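Local atomic coordinates of AB hydrolase-1 domain-containing protein (Streptococcus mutans, PDB entry 4L9A), a protein that probably hydrolyses carboxylic esters, as a carboxylesterase of the alpha/beta hydrolase family. Residues K232-V237 with H256-L261; L141-V146 with S250-K255; N58-I63 with S184-Q189; G51-A56 with R196-C201; W96-L101 with M128-K133. All blocks are in the same frame, centred on the assembly; numbering follows the deposited sequence.

Interaction 1 of 5, residues K232-V237 with H256-L261; sequences KIPSIV and HTQTKL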
# COMPACT_ATOMS: atom_id res chain seq x y z
N LYS A 232 -16.75 -12.00 -4.93
CA LYS A 232 -17.52 -10.94 -5.58
C LYS A 232 -16.69 -9.72 -5.99
O LYS A 232 -17.17 -8.85 -6.72
CB LYS A 232 -18.68 -10.49 -4.68
CG LYS A 232 -19.56 -11.62 -4.17
CD LYS A 232 -20.61 -11.10 -3.19
CE LYS A 232 -21.26 -12.23 -2.40
NZ LYS A 232 -22.13 -11.69 -1.31
N ILE A 233 -15.46 -9.65 -5.51
CA ILE A 233 -14.61 -8.50 -5.81
C ILE A 233 -13.46 -8.89 -6.72
O ILE A 233 -12.66 -9.75 -6.37
CB ILE A 233 -13.99 -7.92 -4.52
CG1 ILE A 233 -15.09 -7.38 -3.59
CG2 ILE A 233 -12.98 -6.83 -4.86
CD1 ILE A 233 -14.55 -6.98 -2.23
N PRO A 234 -13.34 -8.23 -7.89
CA PRO A 234 -12.22 -8.52 -8.78
C PRO A 234 -10.90 -8.07 -8.17
O PRO A 234 -10.84 -7.04 -7.49
CB PRO A 234 -12.52 -7.71 -10.04
CG PRO A 234 -13.75 -6.92 -9.76
CD PRO A 234 -14.12 -7.06 -8.32
N SER A 235 -9.86 -8.85 -8.43
CA SER A 235 -8.53 -8.59 -7.90
C SER A 235 -7.53 -8.57 -9.04
O SER A 235 -7.45 -9.54 -9.81
CB SER A 235 -8.15 -9.68 -6.90
OG SER A 235 -6.87 -9.44 -6.35
N ILE A 236 -6.77 -7.49 -9.16
CA ILE A 236 -5.67 -7.47 -10.12
C ILE A 236 -4.37 -7.39 -9.33
O ILE A 236 -4.09 -6.39 -8.66
CB ILE A 236 -5.74 -6.29 -11.10
CG1 ILE A 236 -7.14 -6.14 -11.71
CG2 ILE A 236 -4.70 -6.47 -12.20
CD1 ILE A 236 -7.49 -7.23 -12.67
N VAL A 237 -3.58 -8.46 -9.39
CA VAL A 237 -2.32 -8.51 -8.65
C VAL A 237 -1.14 -8.47 -9.62
O VAL A 237 -1.14 -9.17 -10.64
CB VAL A 237 -2.26 -9.77 -7.74
CG1 VAL A 237 -0.86 -9.96 -7.13
CG2 VAL A 237 -3.31 -9.67 -6.66
N HIS A 256 -13.02 -14.68 -9.74
CA HIS A 256 -13.77 -13.67 -10.48
C HIS A 256 -13.30 -13.64 -11.94
O HIS A 256 -12.10 -13.75 -12.20
CB HIS A 256 -13.59 -12.29 -9.84
CG HIS A 256 -14.62 -11.28 -10.26
ND1 HIS A 256 -14.67 -10.75 -11.53
CD2 HIS A 256 -15.62 -10.69 -9.57
CE1 HIS A 256 -15.66 -9.89 -11.61
NE2 HIS A 256 -16.25 -9.83 -10.43
N THR A 257 -14.24 -13.51 -12.87
CA THR A 257 -13.91 -13.47 -14.30
C THR A 257 -13.01 -12.29 -14.68
O THR A 257 -12.44 -12.26 -15.77
CB THR A 257 -15.19 -13.40 -15.19
OG1 THR A 257 -15.97 -12.24 -14.84
CG2 THR A 257 -16.03 -14.65 -15.04
N GLN A 258 -12.90 -11.31 -13.78
CA GLN A 258 -12.08 -10.13 -14.05
C GLN A 258 -10.77 -10.15 -13.26
O GLN A 258 -9.91 -9.29 -13.48
CB GLN A 258 -12.85 -8.85 -13.72
CG GLN A 258 -13.91 -8.47 -14.73
CD GLN A 258 -14.51 -7.11 -14.40
OE1 GLN A 258 -15.25 -6.96 -13.43
NE2 GLN A 258 -14.16 -6.10 -15.19
N THR A 259 -10.63 -11.09 -12.34
CA THR A 259 -9.41 -11.21 -11.55
C THR A 259 -8.24 -11.65 -12.43
O THR A 259 -8.40 -12.56 -13.24
CB THR A 259 -9.59 -12.20 -10.40
OG1 THR A 259 -10.38 -11.60 -9.37
CG2 THR A 259 -8.25 -12.61 -9.81
N LYS A 260 -7.09 -11.01 -12.27
CA LYS A 260 -5.88 -11.38 -13.03
C LYS A 260 -4.62 -11.36 -12.16
O LYS A 260 -4.50 -10.56 -11.23
CB LYS A 260 -5.64 -10.44 -14.21
CG LYS A 260 -6.82 -10.27 -15.17
CD LYS A 260 -6.39 -9.52 -16.43
CE LYS A 260 -7.54 -9.35 -17.41
NZ LYS A 260 -8.34 -10.60 -17.51
N LEU A 261 -3.67 -12.23 -12.49
CA LEU A 261 -2.32 -12.11 -11.96
C LEU A 261 -1.41 -11.71 -13.11
O LEU A 261 -1.29 -12.43 -14.10
CB LEU A 261 -1.84 -13.43 -11.35
CG LEU A 261 -0.38 -13.51 -10.90
CD1 LEU A 261 -0.10 -12.49 -9.81
CD2 LEU A 261 -0.02 -14.93 -10.45
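Ser235, Ile236 and Val237 run parallel to Thr259, Lys260 and Leu261, with Ile236-Lys260 and Val237-Leu261 as bridge pairs. The tight part begins with the polar backbone seam. Lys260 N gives a hydrogen bond to Ser235 O (2.9 Å), and Val237 N reaches Lys260 O at 2.9 Å in a nearly straight bond (171°). Where the strands begin, a side chain replaces a carbonyl: Ser235 N donates to Thr259 OG1 at 3.0 Å. Thr259 OG1 stands anti to its own carbonyl carbon (chi1 -75°), and Asn254 OD1 holds it as well. Val237 CG1 meets Leu261 CD1 at 3.8 Å, on the face of the sheet those two residues share, and Ile236 CD1 comes to 3.3 Å from Gln258 O. A second close-packed spot is Pro234, whose CG lies over one face of the His256 imidazole, 4.0 Å from its centroid and 16° off the normal, a CH-pi contact. Gln258 N, in the ring plane, donates to His256 ND1 and fixes the ring's rotation. The loose side is the outer Lys260 chain and Lys232, which extends into solvent. Strand 260-263 ends the sheet, helix 275-287 packs on Ile236, helix 244-248 on Val237 and Leu261, and strand 134-141 flanks 235-239.

Interaction 2 of 5, residues L141-V146 with S250-K255; sequences LEPTTV and SEYLNK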
# COMPACT_ATOMS: atom_id res chain seq x y z
N LEU A 141 0.06 -4.36 -5.63
CA LEU A 141 1.43 -4.40 -6.10
C LEU A 141 2.25 -5.18 -5.08
O LEU A 141 2.56 -4.67 -4.01
CB LEU A 141 1.98 -2.98 -6.28
CG LEU A 141 1.25 -2.06 -7.26
CD1 LEU A 141 0.78 -2.79 -8.52
CD2 LEU A 141 0.07 -1.35 -6.58
N GLU A 142 2.59 -6.43 -5.42
CA GLU A 142 3.25 -7.35 -4.49
C GLU A 142 2.74 -7.24 -3.04
O GLU A 142 3.50 -7.02 -2.10
CB GLU A 142 4.78 -7.22 -4.57
CG GLU A 142 5.30 -7.84 -5.89
CD GLU A 142 6.80 -8.10 -5.91
OE1 GLU A 142 7.50 -7.77 -4.92
OE2 GLU A 142 7.27 -8.62 -6.94
N PRO A 143 1.42 -7.37 -2.87
CA PRO A 143 0.86 -7.33 -1.52
C PRO A 143 1.43 -8.47 -0.68
O PRO A 143 1.64 -9.57 -1.20
CB PRO A 143 -0.65 -7.54 -1.75
CG PRO A 143 -0.73 -8.27 -3.06
CD PRO A 143 0.42 -7.73 -3.89
N THR A 144 1.70 -8.19 0.59
CA THR A 144 2.36 -9.16 1.46
C THR A 144 1.44 -10.34 1.75
O THR A 144 0.34 -10.15 2.27
CB THR A 144 2.82 -8.48 2.77
OG1 THR A 144 3.53 -7.27 2.46
CG2 THR A 144 3.74 -9.42 3.55
N THR A 145 1.88 -11.56 1.40
CA THR A 145 1.10 -12.76 1.69
C THR A 145 1.41 -13.33 3.07
O THR A 145 2.50 -13.11 3.62
CB THR A 145 1.37 -13.90 0.69
OG1 THR A 145 2.77 -14.23 0.70
CG2 THR A 145 0.93 -13.51 -0.72
N VAL A 146 0.45 -14.07 3.62
CA VAL A 146 0.66 -14.74 4.89
C VAL A 146 1.87 -15.67 4.74
O VAL A 146 2.69 -15.78 5.65
CB VAL A 146 -0.57 -15.55 5.30
CG1 VAL A 146 -0.24 -16.44 6.48
CG2 VAL A 146 -1.73 -14.61 5.63
N SER A 250 -2.63 -17.64 -3.20
CA SER A 250 -2.74 -16.69 -2.10
C SER A 250 -4.16 -16.22 -1.83
O SER A 250 -5.09 -16.45 -2.61
CB SER A 250 -1.88 -15.45 -2.35
OG SER A 250 -2.54 -14.58 -3.26
N GLU A 251 -4.29 -15.51 -0.71
CA GLU A 251 -5.54 -14.91 -0.28
C GLU A 251 -5.94 -13.71 -1.15
O GLU A 251 -7.04 -13.15 -0.97
CB GLU A 251 -5.40 -14.45 1.17
CG GLU A 251 -4.22 -13.49 1.41
CD GLU A 251 -2.89 -14.23 1.67
OE1 GLU A 251 -2.71 -15.36 1.16
OE2 GLU A 251 -2.05 -13.70 2.42
N TYR A 252 -5.07 -13.28 -2.05
CA TYR A 252 -5.36 -12.09 -2.87
C TYR A 252 -6.04 -12.43 -4.19
O TYR A 252 -6.55 -11.56 -4.89
CB TYR A 252 -4.10 -11.26 -3.12
CG TYR A 252 -3.51 -10.65 -1.87
CD1 TYR A 252 -4.18 -9.65 -1.17
CD2 TYR A 252 -2.30 -11.10 -1.36
CE1 TYR A 252 -3.66 -9.10 -0.01
CE2 TYR A 252 -1.76 -10.57 -0.20
CZ TYR A 252 -2.45 -9.56 0.47
OH TYR A 252 -1.94 -9.01 1.63
N LEU A 253 -6.06 -13.72 -4.53
CA LEU A 253 -6.69 -14.16 -5.76
C LEU A 253 -7.98 -14.92 -5.50
O LEU A 253 -8.17 -15.51 -4.44
CB LEU A 253 -5.72 -15.00 -6.61
CG LEU A 253 -4.62 -14.19 -7.32
CD1 LEU A 253 -3.69 -15.09 -8.14
CD2 LEU A 253 -5.24 -13.13 -8.21
N ASN A 254 -8.88 -14.87 -6.47
CA ASN A 254 -10.15 -15.56 -6.40
C ASN A 254 -10.53 -15.94 -7.82
O ASN A 254 -9.72 -15.81 -8.73
CB ASN A 254 -11.23 -14.69 -5.75
CG ASN A 254 -11.46 -13.38 -6.50
OD1 ASN A 254 -11.22 -13.28 -7.71
ND2 ASN A 254 -11.92 -12.36 -5.78
N LYS A 255 -11.77 -16.39 -8.00
CA LYS A 255 -12.19 -16.92 -9.29
C LYS A 255 -12.99 -15.95 -10.14
O LYS A 255 -13.56 -16.33 -11.16
CB LYS A 255 -12.97 -18.22 -9.09
CG LYS A 255 -12.07 -19.39 -8.73
CD LYS A 255 -12.72 -20.29 -7.69
CE LYS A 255 -11.84 -21.48 -7.38
NZ LYS A 255 -11.60 -22.31 -8.60
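Pro143 to Val146 and Ser250 to Tyr252 meet as two irregular loops, their nearest CA atoms, Thr145 and Ser250, 6.7 Å apart, with a type I turn from Ser250 to Leu253. Within that turn Ser250 OG accepts from Tyr252 N, an ST turn, and also bonds Tyr247 O. Tyr252 lays its ring against Pro143, whose CB sits 3.6 Å from the ring centroid and 17° off the normal, a CH-pi contact offset toward the rim; the proline and tyrosine side chains run antiparallel alongside each other. The opposite face of the ring carries Glu251 CG. At the far end Tyr252 OH donates to Thr144 O at 2.6 Å, approaching from above the carbonyl plane (38° out of it). Thr145 CG2 meets the ring edge at CE2, 4.0 Å away, and Ser250 CB at 3.8 Å. Glu251 bends at chi2 (-86°), and its OE2 takes Val146 N at 2.8 Å through the syn lone pair. Thr145 OG1 caps Ile148 N and also bonds Glu246 OE2. A carboxylate accepting the first N-H of helix 146-151 would probably interact well with the helix dipole, while the phenol satisfies a buried carbonyl, so two polar bonds and one ring face hold the loops.

Interaction 3 of 5, residues N58-I63 with S184-Q189; sequences NFANII and SHFSSQ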
# COMPACT_ATOMS: atom_id res chain seq x y z
N ASN A 58 4.30 8.41 -2.89
CA ASN A 58 4.65 7.02 -3.18
C ASN A 58 3.93 6.53 -4.45
O ASN A 58 4.53 5.86 -5.29
CB ASN A 58 4.28 6.16 -1.96
CG ASN A 58 4.83 4.73 -2.02
OD1 ASN A 58 5.77 4.44 -2.76
ND2 ASN A 58 4.24 3.83 -1.23
N PHE A 59 2.66 6.91 -4.59
CA PHE A 59 1.82 6.43 -5.68
C PHE A 59 1.60 7.46 -6.79
O PHE A 59 0.67 7.33 -7.58
CB PHE A 59 0.47 5.97 -5.12
CG PHE A 59 0.52 4.63 -4.43
CD1 PHE A 59 0.43 3.45 -5.18
CD2 PHE A 59 0.64 4.54 -3.05
CE1 PHE A 59 0.48 2.20 -4.56
CE2 PHE A 59 0.69 3.29 -2.42
CZ PHE A 59 0.62 2.13 -3.17
N ALA A 60 2.47 8.46 -6.85
CA ALA A 60 2.28 9.57 -7.79
C ALA A 60 2.09 9.13 -9.24
O ALA A 60 1.25 9.67 -9.97
CB ALA A 60 3.45 10.57 -7.69
N ASN A 61 2.88 8.15 -9.67
CA ASN A 61 2.82 7.64 -11.04
C ASN A 61 1.51 6.93 -11.39
O ASN A 61 1.18 6.79 -12.57
CB ASN A 61 4.01 6.72 -11.33
CG ASN A 61 5.33 7.48 -11.43
OD1 ASN A 61 5.35 8.71 -11.60
ND2 ASN A 61 6.44 6.75 -11.33
N ILE A 62 0.77 6.48 -10.39
CA ILE A 62 -0.57 5.94 -10.65
C ILE A 62 -1.63 7.06 -10.55
O ILE A 62 -2.48 7.22 -11.44
CB ILE A 62 -0.92 4.78 -9.70
CG1 ILE A 62 -0.01 3.57 -9.98
CG2 ILE A 62 -2.39 4.39 -9.88
CD1 ILE A 62 -0.17 2.41 -8.99
N ILE A 63 -1.55 7.83 -9.47
CA ILE A 63 -2.49 8.93 -9.24
C ILE A 63 -2.54 9.88 -10.43
O ILE A 63 -3.61 10.17 -10.95
CB ILE A 63 -2.15 9.68 -7.93
CG1 ILE A 63 -2.44 8.77 -6.74
CG2 ILE A 63 -2.99 10.97 -7.78
CD1 ILE A 63 -1.71 9.15 -5.46
N SER A 184 15.15 6.62 -10.99
CA SER A 184 14.93 6.13 -12.34
C SER A 184 13.47 6.22 -12.77
O SER A 184 13.17 6.26 -13.96
CB SER A 184 15.41 4.67 -12.46
OG SER A 184 16.80 4.57 -12.23
N HIS A 185 12.56 6.25 -11.80
CA HIS A 185 11.15 6.11 -12.14
C HIS A 185 10.28 7.35 -11.88
O HIS A 185 9.10 7.35 -12.20
CB HIS A 185 10.56 4.88 -11.46
CG HIS A 185 11.21 3.60 -11.88
ND1 HIS A 185 11.27 3.20 -13.19
CD2 HIS A 185 11.86 2.64 -11.16
CE1 HIS A 185 11.91 2.05 -13.28
NE2 HIS A 185 12.28 1.69 -12.06
N PHE A 186 10.87 8.39 -11.30
CA PHE A 186 10.11 9.61 -11.05
C PHE A 186 10.78 10.79 -11.74
O PHE A 186 11.98 10.75 -12.00
CB PHE A 186 10.02 9.92 -9.55
CG PHE A 186 9.07 9.04 -8.78
CD1 PHE A 186 7.71 9.32 -8.75
CD2 PHE A 186 9.54 7.95 -8.06
CE1 PHE A 186 6.83 8.51 -8.02
CE2 PHE A 186 8.68 7.14 -7.34
CZ PHE A 186 7.32 7.42 -7.31
N SER A 187 10.01 11.84 -12.03
CA SER A 187 10.58 13.10 -12.49
C SER A 187 11.44 13.64 -11.36
O SER A 187 11.25 13.27 -10.19
CB SER A 187 9.47 14.09 -12.81
OG SER A 187 8.70 14.36 -11.64
N SER A 188 12.39 14.51 -11.69
CA SER A 188 13.25 15.09 -10.67
C SER A 188 12.40 15.73 -9.57
O SER A 188 12.72 15.66 -8.38
CB SER A 188 14.20 16.11 -11.29
OG SER A 188 13.49 17.02 -12.11
N GLN A 189 11.28 16.34 -9.97
CA GLN A 189 10.42 17.03 -9.02
C GLN A 189 9.71 16.07 -8.07
O GLN A 189 9.65 16.31 -6.87
CB GLN A 189 9.39 17.89 -9.74
CG GLN A 189 8.41 18.60 -8.78
CD GLN A 189 7.73 19.79 -9.44
OE1 GLN A 189 8.09 20.20 -10.54
NE2 GLN A 189 6.74 20.36 -8.76
O HOH W 1 7.35 11.27 -11.56
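Asn61 lies across one face of the Phe186 ring, amide and ring planes 29° apart and the two side chains oblique to each other. Its ND2 stands 3.7 Å above the ring plane, offset toward the rim, and OD1 comes within 3.8 Å of Phe186 CD1. Asn61 CG, anti to the carbonyl carbon (chi1 -71°), is set toward the ring, and chi2 then turns the amide. From there ND2 donates to His185 O at 2.9 Å (angle 151°), from above that carbonyl's plane; the same nitrogen also bonds Trp272 O, so two carbonyls grip it. The other end of the amide is held through water: the water donates to Asn61 OD1 at 3.2 Å and accepts from Ser187 N at 2.8 Å. Direct and water-mediated bonds therefore tie both amide atoms to the backbone on either side of Phe186. The ring edge is met separately, by Ala60 CB at 4.0 Å from CE1 and by Asn58 O at 3.8 Å from CZ. Trp272 packs edge-to-face with Phe186, and Leu194 touches it from helix 188-206. The contact joins the short helix 60-63 of the core to the junction between helices 171-185 and 188-206, part of the helical insertion, or cap, that alpha/beta hydrolases commonly carry between core strands.

Interaction 4 of 5, residues G51-A56 with R196-C201; sequences GFFSTA and RGYDYC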
# COMPACT_ATOMS: atom_id res chain seq x y z
N GLY A 51 7.60 1.61 5.22
CA GLY A 51 8.50 2.60 4.67
C GLY A 51 8.11 3.95 5.21
O GLY A 51 7.13 4.05 5.95
N PHE A 52 8.87 4.97 4.84
CA PHE A 52 8.69 6.31 5.39
C PHE A 52 8.09 7.25 4.37
O PHE A 52 7.79 8.39 4.70
CB PHE A 52 10.03 6.90 5.86
CG PHE A 52 10.66 6.17 7.01
CD1 PHE A 52 9.92 5.28 7.77
CD2 PHE A 52 11.99 6.39 7.33
CE1 PHE A 52 10.51 4.60 8.82
CE2 PHE A 52 12.59 5.73 8.39
CZ PHE A 52 11.85 4.83 9.13
N PHE A 53 7.94 6.80 3.13
CA PHE A 53 7.38 7.68 2.11
C PHE A 53 5.91 8.04 2.41
O PHE A 53 5.16 7.21 2.90
CB PHE A 53 7.44 7.03 0.73
CG PHE A 53 8.81 6.55 0.34
CD1 PHE A 53 9.86 7.44 0.22
CD2 PHE A 53 9.03 5.21 0.07
CE1 PHE A 53 11.12 6.99 -0.15
CE2 PHE A 53 10.29 4.75 -0.30
CZ PHE A 53 11.33 5.64 -0.41
N SER A 54 5.52 9.26 2.09
CA SER A 54 4.10 9.63 2.19
C SER A 54 3.38 8.99 1.02
O SER A 54 3.96 8.82 -0.05
CB SER A 54 3.92 11.16 2.17
OG SER A 54 2.58 11.51 2.48
N THR A 55 2.11 8.65 1.21
CA THR A 55 1.44 7.73 0.29
C THR A 55 1.13 8.35 -1.07
O THR A 55 1.34 7.73 -2.11
CB THR A 55 0.19 7.11 0.93
OG1 THR A 55 0.60 6.30 2.04
CG2 THR A 55 -0.59 6.24 -0.07
N ALA A 56 0.66 9.60 -1.07
CA ALA A 56 0.40 10.27 -2.33
C ALA A 56 1.67 10.39 -3.19
O ALA A 56 1.62 10.22 -4.41
CB ALA A 56 -0.22 11.65 -2.09
N ARG A 196 11.47 14.34 0.30
CA ARG A 196 11.14 15.32 1.34
C ARG A 196 10.25 14.67 2.40
O ARG A 196 10.43 14.91 3.59
CB ARG A 196 10.46 16.56 0.76
CG ARG A 196 11.40 17.50 0.05
CD ARG A 196 10.70 18.78 -0.38
NE ARG A 196 11.60 19.59 -1.21
CZ ARG A 196 11.46 19.75 -2.52
NH1 ARG A 196 10.45 19.18 -3.17
NH2 ARG A 196 12.34 20.50 -3.19
N GLY A 197 9.31 13.83 1.98
CA GLY A 197 8.46 13.13 2.93
C GLY A 197 9.22 12.10 3.76
O GLY A 197 9.05 12.02 4.99
N TYR A 198 10.05 11.30 3.10
CA TYR A 198 10.92 10.36 3.80
C TYR A 198 11.73 11.08 4.87
O TYR A 198 11.78 10.64 6.03
CB TYR A 198 11.88 9.71 2.80
CG TYR A 198 12.78 8.66 3.43
CD1 TYR A 198 13.90 9.03 4.15
CD2 TYR A 198 12.49 7.31 3.30
CE1 TYR A 198 14.72 8.08 4.72
CE2 TYR A 198 13.29 6.35 3.87
CZ TYR A 198 14.41 6.74 4.58
OH TYR A 198 15.22 5.79 5.15
N ASP A 199 12.39 12.15 4.48
CA ASP A 199 13.31 12.85 5.36
C ASP A 199 12.56 13.54 6.52
O ASP A 199 13.08 13.64 7.64
CB ASP A 199 14.13 13.89 4.58
CG ASP A 199 15.11 13.25 3.59
OD1 ASP A 199 15.45 12.06 3.76
OD2 ASP A 199 15.55 13.95 2.66
N TYR A 200 11.35 14.02 6.25
CA TYR A 200 10.54 14.64 7.29
C TYR A 200 10.16 13.57 8.30
O TYR A 200 10.32 13.75 9.50
CB TYR A 200 9.28 15.26 6.68
CG TYR A 200 8.22 15.63 7.69
CD1 TYR A 200 7.23 14.73 8.06
CD2 TYR A 200 8.21 16.90 8.27
CE1 TYR A 200 6.26 15.07 8.98
CE2 TYR A 200 7.24 17.26 9.19
CZ TYR A 200 6.27 16.35 9.54
OH TYR A 200 5.31 16.70 10.45
N CYS A 201 9.68 12.44 7.80
CA CYS A 201 9.34 11.31 8.66
C CYS A 201 10.53 10.86 9.53
O CYS A 201 10.40 10.71 10.75
CB CYS A 201 8.85 10.13 7.81
SG CYS A 201 8.42 8.71 8.80
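An aromatic cluster with a sulfur at its side joins the loop Phe52-Phe53, which follows strand 43-47, to the face of helix 188-206 that carries Tyr198 and Cys201. The backbones come close, Phe53 CA to Tyr198 CA being 4.8 Å, and the two segments meet through aromatic, aliphatic and sulfur contacts, without hydrogen bonds between them. Phe52 and Tyr198 meet obliquely, ring centroids 5.2 Å apart and planes at 46°. Phe52 CD2 sits over one face of the tyrosine ring, offset toward the rim, while its CB touches Tyr198 CD2 at 3.6 Å. In alpha/beta hydrolases the loop after this strand commonly helps form the oxyanion hole, and helix 188-206 belongs to the helices inserted over the core, so the cluster probably connects cap and core close to that region. Phe53 reaches the same tyrosine obliquely from the other side of its plane: CE1 is 3.7 Å from Tyr198 CD2, with the planes at 48°. Cys201 SG lies 3.8 Å from Phe52 CB and 4.3 Å from the Phe52 ring centroid, a sulfur-aromatic contact oblique to the ring. Trp195 extends the group, edge-to-face with Phe53 and touching Tyr198, and Leu205 and Ile216 also pack on Phe52.

Interaction 5 of 5, residues W96-L101 with M128-K133; sequences WVNAIL and MNQSSK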
# COMPACT_ATOMS: atom_id res chain seq x y z
N TRP A 96 -5.94 -0.28 13.44
CA TRP A 96 -5.58 0.47 12.24
C TRP A 96 -6.71 0.38 11.21
O TRP A 96 -7.07 1.38 10.60
CB TRP A 96 -4.25 -0.04 11.71
CG TRP A 96 -3.78 0.53 10.40
CD1 TRP A 96 -3.30 -0.18 9.34
CD2 TRP A 96 -3.73 1.92 10.02
NE1 TRP A 96 -2.94 0.68 8.33
CE2 TRP A 96 -3.20 1.96 8.71
CE3 TRP A 96 -4.08 3.11 10.66
CZ2 TRP A 96 -3.02 3.16 8.03
CZ3 TRP A 96 -3.91 4.30 9.97
CH2 TRP A 96 -3.37 4.32 8.67
N VAL A 97 -7.30 -0.81 11.05
CA VAL A 97 -8.46 -0.96 10.18
C VAL A 97 -9.66 -0.08 10.61
O VAL A 97 -10.32 0.53 9.77
CB VAL A 97 -8.90 -2.44 10.05
CG1 VAL A 97 -10.26 -2.56 9.35
CG2 VAL A 97 -7.85 -3.23 9.28
N ASN A 98 -9.95 -0.03 11.91
CA ASN A 98 -11.00 0.85 12.42
C ASN A 98 -10.70 2.32 12.14
O ASN A 98 -11.60 3.08 11.80
CB ASN A 98 -11.29 0.61 13.92
CG ASN A 98 -12.01 -0.71 14.16
OD1 ASN A 98 -12.59 -1.28 13.24
ND2 ASN A 98 -11.99 -1.20 15.41
N ALA A 99 -9.44 2.71 12.24
CA ALA A 99 -9.07 4.10 11.94
C ALA A 99 -9.31 4.40 10.46
O ALA A 99 -9.85 5.44 10.11
CB ALA A 99 -7.62 4.36 12.31
N ILE A 100 -8.91 3.47 9.59
CA ILE A 100 -9.13 3.66 8.16
C ILE A 100 -10.62 3.76 7.82
O ILE A 100 -11.02 4.63 7.04
CB ILE A 100 -8.45 2.56 7.32
CG1 ILE A 100 -6.94 2.64 7.49
CG2 ILE A 100 -8.83 2.69 5.84
CD1 ILE A 100 -6.15 1.47 6.88
N LEU A 101 -11.43 2.90 8.42
CA LEU A 101 -12.88 2.97 8.21
C LEU A 101 -13.52 4.29 8.67
O LEU A 101 -14.49 4.76 8.08
CB LEU A 101 -13.58 1.78 8.88
CG LEU A 101 -13.25 0.43 8.25
CD1 LEU A 101 -13.73 -0.69 9.17
CD2 LEU A 101 -13.89 0.31 6.86
N MSE A 128 -12.06 -4.47 2.99
CA MSE A 128 -13.03 -4.93 2.00
C MSE A 128 -14.06 -5.86 2.64
O MSE A 128 -15.21 -5.91 2.22
CB MSE A 128 -12.33 -5.61 0.82
CG MSE A 128 -11.38 -4.68 0.07
SE MSE A 128 -10.57 -5.54 -1.52
CE MSE A 128 -9.22 -6.65 -0.62
N ASN A 129 -13.64 -6.59 3.66
CA ASN A 129 -14.53 -7.51 4.36
C ASN A 129 -15.46 -6.79 5.35
O ASN A 129 -16.53 -7.31 5.69
CB ASN A 129 -13.70 -8.60 5.05
CG ASN A 129 -14.54 -9.61 5.81
OD1 ASN A 129 -15.28 -10.40 5.22
ND2 ASN A 129 -14.40 -9.61 7.13
N GLN A 130 -15.09 -5.59 5.80
CA GLN A 130 -15.84 -4.93 6.87
C GLN A 130 -16.57 -3.64 6.47
O GLN A 130 -17.51 -3.23 7.16
CB GLN A 130 -14.94 -4.61 8.06
CG GLN A 130 -14.22 -5.79 8.67
CD GLN A 130 -13.32 -5.37 9.81
OE1 GLN A 130 -13.64 -4.43 10.55
NE2 GLN A 130 -12.19 -6.04 9.95
N SER A 131 -16.12 -2.99 5.40
CA SER A 131 -16.65 -1.67 5.03
C SER A 131 -18.06 -1.74 4.48
O SER A 131 -18.36 -2.58 3.64
CB SER A 131 -15.77 -1.04 3.96
OG SER A 131 -15.81 -1.82 2.77
N SER A 132 -18.93 -0.85 4.94
CA SER A 132 -20.29 -0.80 4.40
C SER A 132 -20.31 -0.12 3.03
O SER A 132 -21.27 -0.27 2.29
CB SER A 132 -21.25 -0.10 5.38
OG SER A 132 -20.59 0.93 6.08
N LYS A 133 -19.25 0.62 2.71
CA LYS A 133 -19.10 1.14 1.35
C LYS A 133 -18.72 0.01 0.42
O LYS A 133 -18.09 -0.97 0.85
CB LYS A 133 -18.06 2.27 1.30
CG LYS A 133 -18.59 3.56 1.96
CD LYS A 133 -17.62 4.73 1.88
CE LYS A 133 -18.21 5.93 2.62
NZ LYS A 133 -17.58 7.23 2.26
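Two helices of the alpha/beta hydrolase fold, 93-106 and 120-130, which follow strands successive along the chain, 71-75 and 111-117, meet here where the second helix ends at Gln130 and Ser131 leaves helical backbone angles; Val97 and Leu101 of the first pack on these two residues. Leu101 supplies the closest approach, its CD2 methyl 3.7 Å from Ser131 CB, while CD1 lies 4.0 Å from Gln130 OE1. The leucine and glutamine side chains cross at about a right angle. Gln130 CG is anti to the carbonyl carbon (chi1 -57°), and from there the chain runs extended. Its amide comes over Val97 CG1, with NE2 at 4.0 Å, the two side chains oblique to each other. Ser131 OG bonds Tyr112 OH on strand 111-117 and Ile127 O, while its CB touches the leucine. Deeper between the helices Ile100 packs on Ala123 and Ile127. With methyls set against the amide of an exposed glutamine and the CB of a serine, the contact between these segments rests on van der Waals packing at the surface rather than on directed polar bonds.

From the N terminus, the chain first passes 51-56 and 58-63, whose partners lie far ahead in 196-201 and 184-189. Interaction 4 thus closes the widest loop, and interaction 3 nests inside it; both use helix 188-206 to bind the inserted helices to the core. Interaction 5, nested within both, joins helices 93-106 and 120-130. Segment 141-146 then opens interaction 2, which crosses interactions 3 and 4 and closes at 250-255. Interaction 1 opens at 232-237, crosses interaction 2, and closes last at the sheet edge; these two touch where Tyr252 O meets Ser235 OG. Interaction 5 packs lightly on interaction 1 through Met128, a selenomethionine, and Ile233.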